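Local coordinates for L-Ala-D/L-Glu epimerase, a muconate lactonizing enzyme (Klebsiella pneumoniae subsp. pneumoniae MGH 78578, PDB 3FCP), which belongs to the enolase superfamily, with an N-terminal capping domain and a barrel domain that binds a magnesium ion, at residues G61-E66 with G101-K106; L248-V253 with I275-G280. All coordinates share one frame; numbering follows the deposited sequence.

Contact 1: G61-E66 with G101-K106; sequences GVESPE and GNTFAK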
ATOM      1  N   GLY A  61       1.030  33.846  -6.689  1.00 32.48           N
ATOM      2  CA  GLY A  61       0.878  33.440  -5.304  1.00 29.56           C
ATOM      3  C   GLY A  61      -0.378  34.058  -4.725  1.00 28.41           C
ATOM      4  O   GLY A  61      -0.965  34.939  -5.347  1.00 27.93           O
ATOM      5  N   VAL A  62      -0.786  33.624  -3.535  1.00 26.72           N
ATOM      6  CA  VAL A  62      -2.001  34.158  -2.920  1.00 25.57           C
ATOM      7  C   VAL A  62      -1.781  35.451  -2.143  1.00 25.13           C
ATOM      8  O   VAL A  62      -2.741  36.078  -1.694  1.00 24.14           O
ATOM      9  CB  VAL A  62      -2.651  33.124  -1.967  1.00 25.15           C
ATOM     10  CG1 VAL A  62      -2.816  31.788  -2.683  1.00 24.23           C
ATOM     11  CG2 VAL A  62      -1.809  32.963  -0.707  1.00 23.13           C
ATOM     12  N   GLU A  63      -0.524  35.856  -1.996  1.00 24.87           N
ATOM     13  CA  GLU A  63      -0.194  37.069  -1.248  1.00 25.90           C
ATOM     14  C   GLU A  63       0.294  38.194  -2.160  1.00 26.31           C
ATOM     15  O   GLU A  63       1.356  38.098  -2.772  1.00 27.46           O
ATOM     16  CB  GLU A  63       0.871  36.754  -0.186  1.00 26.17           C
ATOM     17  CG  GLU A  63       0.404  35.755   0.880  1.00 28.06           C
ATOM     18  CD  GLU A  63       1.475  35.442   1.924  1.00 30.14           C
ATOM     19  OE1 GLU A  63       1.991  36.384   2.566  1.00 33.23           O
ATOM     20  OE2 GLU A  63       1.789  34.249   2.109  1.00 31.95           O
ATOM     21  N   SER A  64      -0.490  39.262  -2.247  1.00 27.92           N
ATOM     22  CA  SER A  64      -0.142  40.405  -3.086  1.00 26.86           C
ATOM     23  C   SER A  64       0.653  41.430  -2.284  1.00 25.98           C
ATOM     24  O   SER A  64       0.697  41.368  -1.055  1.00 25.68           O
ATOM     25  CB  SER A  64      -1.414  41.070  -3.610  1.00 29.16           C
ATOM     26  OG  SER A  64      -2.141  41.643  -2.534  1.00 30.48           O
ATOM     27  N   PRO A  65       1.298  42.386  -2.971  1.00 25.93           N
ATOM     28  CA  PRO A  65       2.064  43.400  -2.240  1.00 25.98           C
ATOM     29  C   PRO A  65       1.174  44.196  -1.281  1.00 26.04           C
ATOM     30  O   PRO A  65       1.593  44.542  -0.177  1.00 23.63           O
ATOM     31  CB  PRO A  65       2.644  44.270  -3.357  1.00 27.65           C
ATOM     32  CG  PRO A  65       2.845  43.282  -4.483  1.00 25.10           C
ATOM     33  CD  PRO A  65       1.557  42.473  -4.423  1.00 26.99           C
ATOM     34  N   GLU A  66      -0.058  44.487  -1.692  1.00 25.21           N
ATOM     35  CA  GLU A  66      -0.936  45.249  -0.817  1.00 27.87           C
ATOM     36  C   GLU A  66      -1.455  44.428   0.375  1.00 26.72           C
ATOM     37  O   GLU A  66      -1.618  44.964   1.472  1.00 26.87           O
ATOM     38  CB  GLU A  66      -2.099  45.873  -1.606  1.00 31.22           C
ATOM     39  CG  GLU A  66      -2.484  45.170  -2.894  1.00 38.31           C
ATOM     40  CD  GLU A  66      -1.471  45.367  -4.013  1.00 37.65           C
ATOM     41  OE1 GLU A  66      -0.722  44.418  -4.299  1.00 39.00           O
ATOM     42  OE2 GLU A  66      -1.423  46.467  -4.603  1.00 37.69           O
ATOM     43  N   GLY A 101      -0.895  31.431   7.877  1.00 22.34           N
ATOM     44  CA  GLY A 101      -0.287  31.741   6.593  1.00 22.17           C
ATOM     45  C   GLY A 101       0.452  33.072   6.575  1.00 23.88           C
ATOM     46  O   GLY A 101       1.191  33.396   7.512  1.00 23.61           O
ATOM     47  N   ASN A 102       0.261  33.842   5.503  1.00 22.36           N
ATOM     48  CA  ASN A 102       0.908  35.141   5.360  1.00 22.53           C
ATOM     49  C   ASN A 102       2.414  35.017   5.576  1.00 22.93           C
ATOM     50  O   ASN A 102       3.025  35.833   6.275  1.00 22.38           O
ATOM     51  CB  ASN A 102       0.300  36.128   6.359  1.00 23.16           C
ATOM     52  CG  ASN A 102      -1.089  36.585   5.949  1.00 26.03           C
ATOM     53  OD1 ASN A 102      -1.240  37.580   5.238  1.00 25.51           O
ATOM     54  ND2 ASN A 102      -2.112  35.845   6.378  1.00 23.09           N
ATOM     55  N   THR A 103       3.001  33.990   4.967  1.00 21.28           N
ATOM     56  CA  THR A 103       4.430  33.722   5.085  1.00 21.87           C
ATOM     57  C   THR A 103       5.307  34.808   4.456  1.00 22.13           C
ATOM     58  O   THR A 103       6.450  35.009   4.876  1.00 20.40           O
ATOM     59  CB  THR A 103       4.784  32.350   4.452  1.00 21.80           C
ATOM     60  OG1 THR A 103       4.384  32.339   3.075  1.00 20.62           O
ATOM     61  CG2 THR A 103       4.068  31.217   5.190  1.00 22.34           C
ATOM     62  N   PHE A 104       4.783  35.495   3.443  1.00 22.80           N
ATOM     63  CA  PHE A 104       5.541  36.558   2.792  1.00 22.79           C
ATOM     64  C   PHE A 104       5.754  37.695   3.798  1.00 22.43           C
ATOM     65  O   PHE A 104       6.873  38.182   3.970  1.00 21.42           O
ATOM     66  CB  PHE A 104       4.801  37.076   1.549  1.00 22.31           C
ATOM     67  CG  PHE A 104       5.006  36.222   0.314  1.00 23.87           C
ATOM     68  CD1 PHE A 104       5.568  36.771  -0.838  1.00 25.50           C
ATOM     69  CD2 PHE A 104       4.635  34.879   0.302  1.00 23.10           C
ATOM     70  CE1 PHE A 104       5.760  35.992  -1.991  1.00 24.25           C
ATOM     71  CE2 PHE A 104       4.819  34.086  -0.840  1.00 25.52           C
ATOM     72  CZ  PHE A 104       5.383  34.645  -1.991  1.00 25.79           C
ATOM     73  N   ALA A 105       4.677  38.106   4.465  1.00 21.52           N
ATOM     74  CA  ALA A 105       4.748  39.162   5.471  1.00 21.82           C
ATOM     75  C   ALA A 105       5.666  38.716   6.619  1.00 20.94           C
ATOM     76  O   ALA A 105       6.505  39.480   7.083  1.00 20.84           O
ATOM     77  CB  ALA A 105       3.352  39.473   6.006  1.00 20.72           C
ATOM     78  N   LYS A 106       5.500  37.477   7.075  1.00 21.56           N
ATOM     79  CA  LYS A 106       6.327  36.954   8.160  1.00 22.09           C
ATOM     80  C   LYS A 106       7.802  36.931   7.771  1.00 21.43           C
ATOM     81  O   LYS A 106       8.673  37.206   8.594  1.00 19.94           O
ATOM     82  CB  LYS A 106       5.874  35.544   8.545  1.00 21.24           C
ATOM     83  CG  LYS A 106       4.509  35.499   9.213  1.00 23.06           C
ATOM     84  CD  LYS A 106       4.017  34.063   9.397  1.00 23.39           C
ATOM     85  CE  LYS A 106       2.669  34.030  10.110  1.00 23.16           C
ATOM     86  NZ  LYS A 106       2.071  32.656  10.136  1.00 22.32           N
TER
HETATM   87  O   HOH W   1      -1.254  33.403   3.152  1.00 26.77           O
HETATM   88  O   HOH W   2       0.151  38.694   3.348  1.00 38.84           O
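The carboxylate of E63 lies at the N-terminal end of helix 103-121 and meets the backbone there. E63 OE1 accepts a hydrogen bond from F104 N at 3.1 Å. The bond is bent, 138° at the hydrogen, and arrives on the syn side, somewhat out of the carboxylate plane. E63 OE2 lies 3.1 Å from T103 N. The side chain runs extended beyond CG (chi2 180°), which carries the carboxylate across to the helix. N102 holds the N-cap position, but its own side chain makes no capping bond; its ND2 turns instead to K100 O and to V62 O of the second subunit. The first turn of the helix would probably stabilise the negative charge of E63. This is the N-terminal capping domain of the enolase superfamily, where the loop before helix 65-80 packs on the start of helix 103-121. The F104 ring lies obliquely to the carboxylate, their planes 66° apart, and F104 CD2 is 3.6 Å from E63 CD. One water accepts from N102 N at 2.8 Å and donates weakly to E63 OE2; a second lies near both E63 OE1 and N102 OD1.

Contact 2: L248-V253 with I275-G280; sequences LADEAV and IAKAGG. With MG (magnesium ion), chain I.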
ATOM      1  N   LEU A 248      12.087  19.218  -9.721  1.00 21.11           N
ATOM      2  CA  LEU A 248      12.227  20.253  -8.703  1.00 22.48           C
ATOM      3  C   LEU A 248      10.827  20.712  -8.280  1.00 22.69           C
ATOM      4  O   LEU A 248      10.043  21.174  -9.107  1.00 22.94           O
ATOM      5  CB  LEU A 248      12.990  21.454  -9.280  1.00 23.52           C
ATOM      6  CG  LEU A 248      13.864  22.374  -8.410  1.00 28.63           C
ATOM      7  CD1 LEU A 248      13.604  23.820  -8.824  1.00 23.54           C
ATOM      8  CD2 LEU A 248      13.617  22.174  -6.919  1.00 26.31           C
ATOM      9  N   ALA A 249      10.509  20.576  -6.999  1.00 21.43           N
ATOM     10  CA  ALA A 249       9.206  21.010  -6.511  1.00 20.70           C
ATOM     11  C   ALA A 249       9.267  22.488  -6.107  1.00 19.46           C
ATOM     12  O   ALA A 249      10.216  22.912  -5.445  1.00 20.16           O
ATOM     13  CB  ALA A 249       8.792  20.156  -5.312  1.00 18.09           C
ATOM     14  N   ASP A 250       8.277  23.274  -6.518  1.00 17.96           N
ATOM     15  CA  ASP A 250       8.241  24.687  -6.134  1.00 19.60           C
ATOM     16  C   ASP A 250       6.941  24.955  -5.383  1.00 20.42           C
ATOM     17  O   ASP A 250       6.894  24.798  -4.163  1.00 21.35           O
ATOM     18  CB  ASP A 250       8.360  25.623  -7.356  1.00 20.49           C
ATOM     19  CG  ASP A 250       8.419  27.109  -6.960  1.00 23.07           C
ATOM     20  OD1 ASP A 250       8.488  27.410  -5.744  1.00 22.91           O
ATOM     21  OD2 ASP A 250       8.400  27.980  -7.861  1.00 24.20           O
ATOM     22  N   GLU A 251       5.882  25.323  -6.105  1.00 20.59           N
ATOM     23  CA  GLU A 251       4.595  25.607  -5.469  1.00 22.85           C
ATOM     24  C   GLU A 251       4.059  24.461  -4.612  1.00 23.19           C
ATOM     25  O   GLU A 251       3.262  24.692  -3.700  1.00 22.66           O
ATOM     26  CB  GLU A 251       3.534  25.984  -6.517  1.00 24.87           C
ATOM     27  CG  GLU A 251       3.615  27.415  -7.055  1.00 26.82           C
ATOM     28  CD  GLU A 251       4.814  27.650  -7.958  1.00 28.22           C
ATOM     29  OE1 GLU A 251       5.347  26.676  -8.531  1.00 26.73           O
ATOM     30  OE2 GLU A 251       5.213  28.822  -8.106  1.00 31.71           O
ATOM     31  N   ALA A 252       4.487  23.232  -4.898  1.00 22.80           N
ATOM     32  CA  ALA A 252       4.034  22.066  -4.136  1.00 24.59           C
ATOM     33  C   ALA A 252       4.603  22.026  -2.716  1.00 24.08           C
ATOM     34  O   ALA A 252       4.119  21.281  -1.866  1.00 25.63           O
ATOM     35  CB  ALA A 252       4.410  20.778  -4.870  1.00 23.80           C
ATOM     36  N   VAL A 253       5.632  22.821  -2.455  1.00 23.77           N
ATOM     37  CA  VAL A 253       6.237  22.813  -1.130  1.00 24.49           C
ATOM     38  C   VAL A 253       6.606  24.214  -0.668  1.00 23.93           C
ATOM     39  O   VAL A 253       7.407  24.900  -1.304  1.00 24.58           O
ATOM     40  CB  VAL A 253       7.488  21.900  -1.115  1.00 25.74           C
ATOM     41  CG1 VAL A 253       8.498  22.388  -2.150  1.00 29.61           C
ATOM     42  CG2 VAL A 253       8.111  21.877   0.267  1.00 29.05           C
ATOM     43  N   ILE A 275      12.536  31.842   1.054  1.00 22.15           N
ATOM     44  CA  ILE A 275      12.204  32.389   2.363  1.00 21.88           C
ATOM     45  C   ILE A 275      10.766  32.894   2.427  1.00 22.26           C
ATOM     46  O   ILE A 275      10.109  32.760   3.467  1.00 21.01           O
ATOM     47  CB  ILE A 275      13.199  33.513   2.803  1.00 20.93           C
ATOM     48  CG1 ILE A 275      13.087  34.742   1.903  1.00 19.01           C
ATOM     49  CG2 ILE A 275      14.627  32.974   2.783  1.00 20.90           C
ATOM     50  CD1 ILE A 275      13.981  35.908   2.376  1.00 19.26           C
ATOM     51  N   ALA A 276      10.265  33.434   1.312  1.00 21.06           N
ATOM     52  CA  ALA A 276       8.895  33.956   1.253  1.00 20.91           C
ATOM     53  C   ALA A 276       7.833  32.882   1.485  1.00 21.57           C
ATOM     54  O   ALA A 276       6.800  33.144   2.107  1.00 19.57           O
ATOM     55  CB  ALA A 276       8.644  34.646  -0.097  1.00 21.44           C
ATOM     56  N   LYS A 277       8.079  31.679   0.969  1.00 20.83           N
ATOM     57  CA  LYS A 277       7.137  30.573   1.119  1.00 21.39           C
ATOM     58  C   LYS A 277       7.128  29.984   2.528  1.00 21.09           C
ATOM     59  O   LYS A 277       6.089  29.527   3.005  1.00 21.11           O
ATOM     60  CB  LYS A 277       7.456  29.441   0.125  1.00 21.41           C
ATOM     61  CG  LYS A 277       7.233  29.776  -1.356  1.00 21.02           C
ATOM     62  CD  LYS A 277       7.347  28.542  -2.261  1.00 21.19           C
ATOM     63  CE  LYS A 277       8.718  27.868  -2.177  1.00 22.94           C
ATOM     64  NZ  LYS A 277       8.786  26.582  -2.951  1.00 21.33           N
ATOM     65  N   ALA A 278       8.281  30.005   3.190  1.00 21.18           N
ATOM     66  CA  ALA A 278       8.406  29.422   4.524  1.00 21.60           C
ATOM     67  C   ALA A 278       8.208  30.380   5.694  1.00 23.13           C
ATOM     68  O   ALA A 278       7.886  29.946   6.802  1.00 24.06           O
ATOM     69  CB  ALA A 278       9.756  28.747   4.655  1.00 23.22           C
ATOM     70  N   GLY A 279       8.406  31.672   5.460  1.00 21.02           N
ATOM     71  CA  GLY A 279       8.263  32.635   6.538  1.00 21.76           C
ATOM     72  C   GLY A 279       9.576  33.263   6.993  1.00 21.27           C
ATOM     73  O   GLY A 279       9.662  33.791   8.108  1.00 20.53           O
ATOM     74  N   GLY A 280      10.613  33.197   6.156  1.00 19.33           N
ATOM     75  CA  GLY A 280      11.872  33.824   6.521  1.00 21.40           C
ATOM     76  C   GLY A 280      13.134  32.986   6.445  1.00 20.89           C
ATOM     77  O   GLY A 280      13.079  31.766   6.260  1.00 22.12           O
TER
HETATM   78 MG    MG I 382       6.938  28.621  -9.534  1.00 17.54          MG
HETATM   79  O   HOH W   3       8.155  26.688 -10.568  1.00 24.43           O
HETATM   80  O   HOH W   4       8.305  29.596 -11.294  1.00 31.54           O
HETATM   81  O   HOH W   5       7.219  31.099  -8.859  1.00 34.60           O
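D250 divides its carboxylate between the magnesium ion and K277. D250 OD2 binds the magnesium ion at 2.3 Å. D250 OD1 forms a salt bridge with K277 NZ at 2.9 Å, using its anti lone pair. CG of D250 stands anti to the backbone N (chi1 -176°), and this directs the carboxylate to the ion. E251 OE2 binds the magnesium ion at 2.2 Å; its chain bends at chi2 to bring the carboxylate back. E251 OE1 is farther, 2.7 Å from the magnesium ion. Three waters and N201 OD1 complete the site. Acidic ligands near the C-terminal ends of barrel strands are characteristic of the enolase superfamily, and D250 and E251 directly follow strand 246-249. One shell out, K277 NZ donates to V253 O at 2.7 Å, nearly in line with the carbonyl (170°). K277 NZ also donates to D250 O at 2.9 Å, from above the carbonyl plane. V253 N reaches D250 O from the opposite face and closes a type I turn from D250 to V253. With A272 O, K277 NZ has four oxygens around it but three protons, so not all four bonds can be full at once. Beyond the lysine, K274 NZ donates to D250 OD2, and Q226 OE1 accepts from D250 N and A252 N.

In the fold
Contact 1 closes before contact 2 opens along the chain, and they lie in different domains. Contact 1 joins the loop leading into helix 65-80 to the start of helix 103-121, in the N-terminal domain. Contact 2 lies in the barrel domain, between the ends of the neighbouring parallel strands 246-249 and 270-273. Their centres are about 12 Å apart, yet they touch. T103 OG1 probably makes a hydrogen bond to A276 O, at 2.7 Å, and the F104 ring packs on the same carbonyl. The start of helix 103-121 therefore rests on the short helix 275-278, which carries K277. This seam joins the capping domain to the barrel beside the metal site; the nearest atom of the F104 side chain is about 10 Å from the magnesium ion.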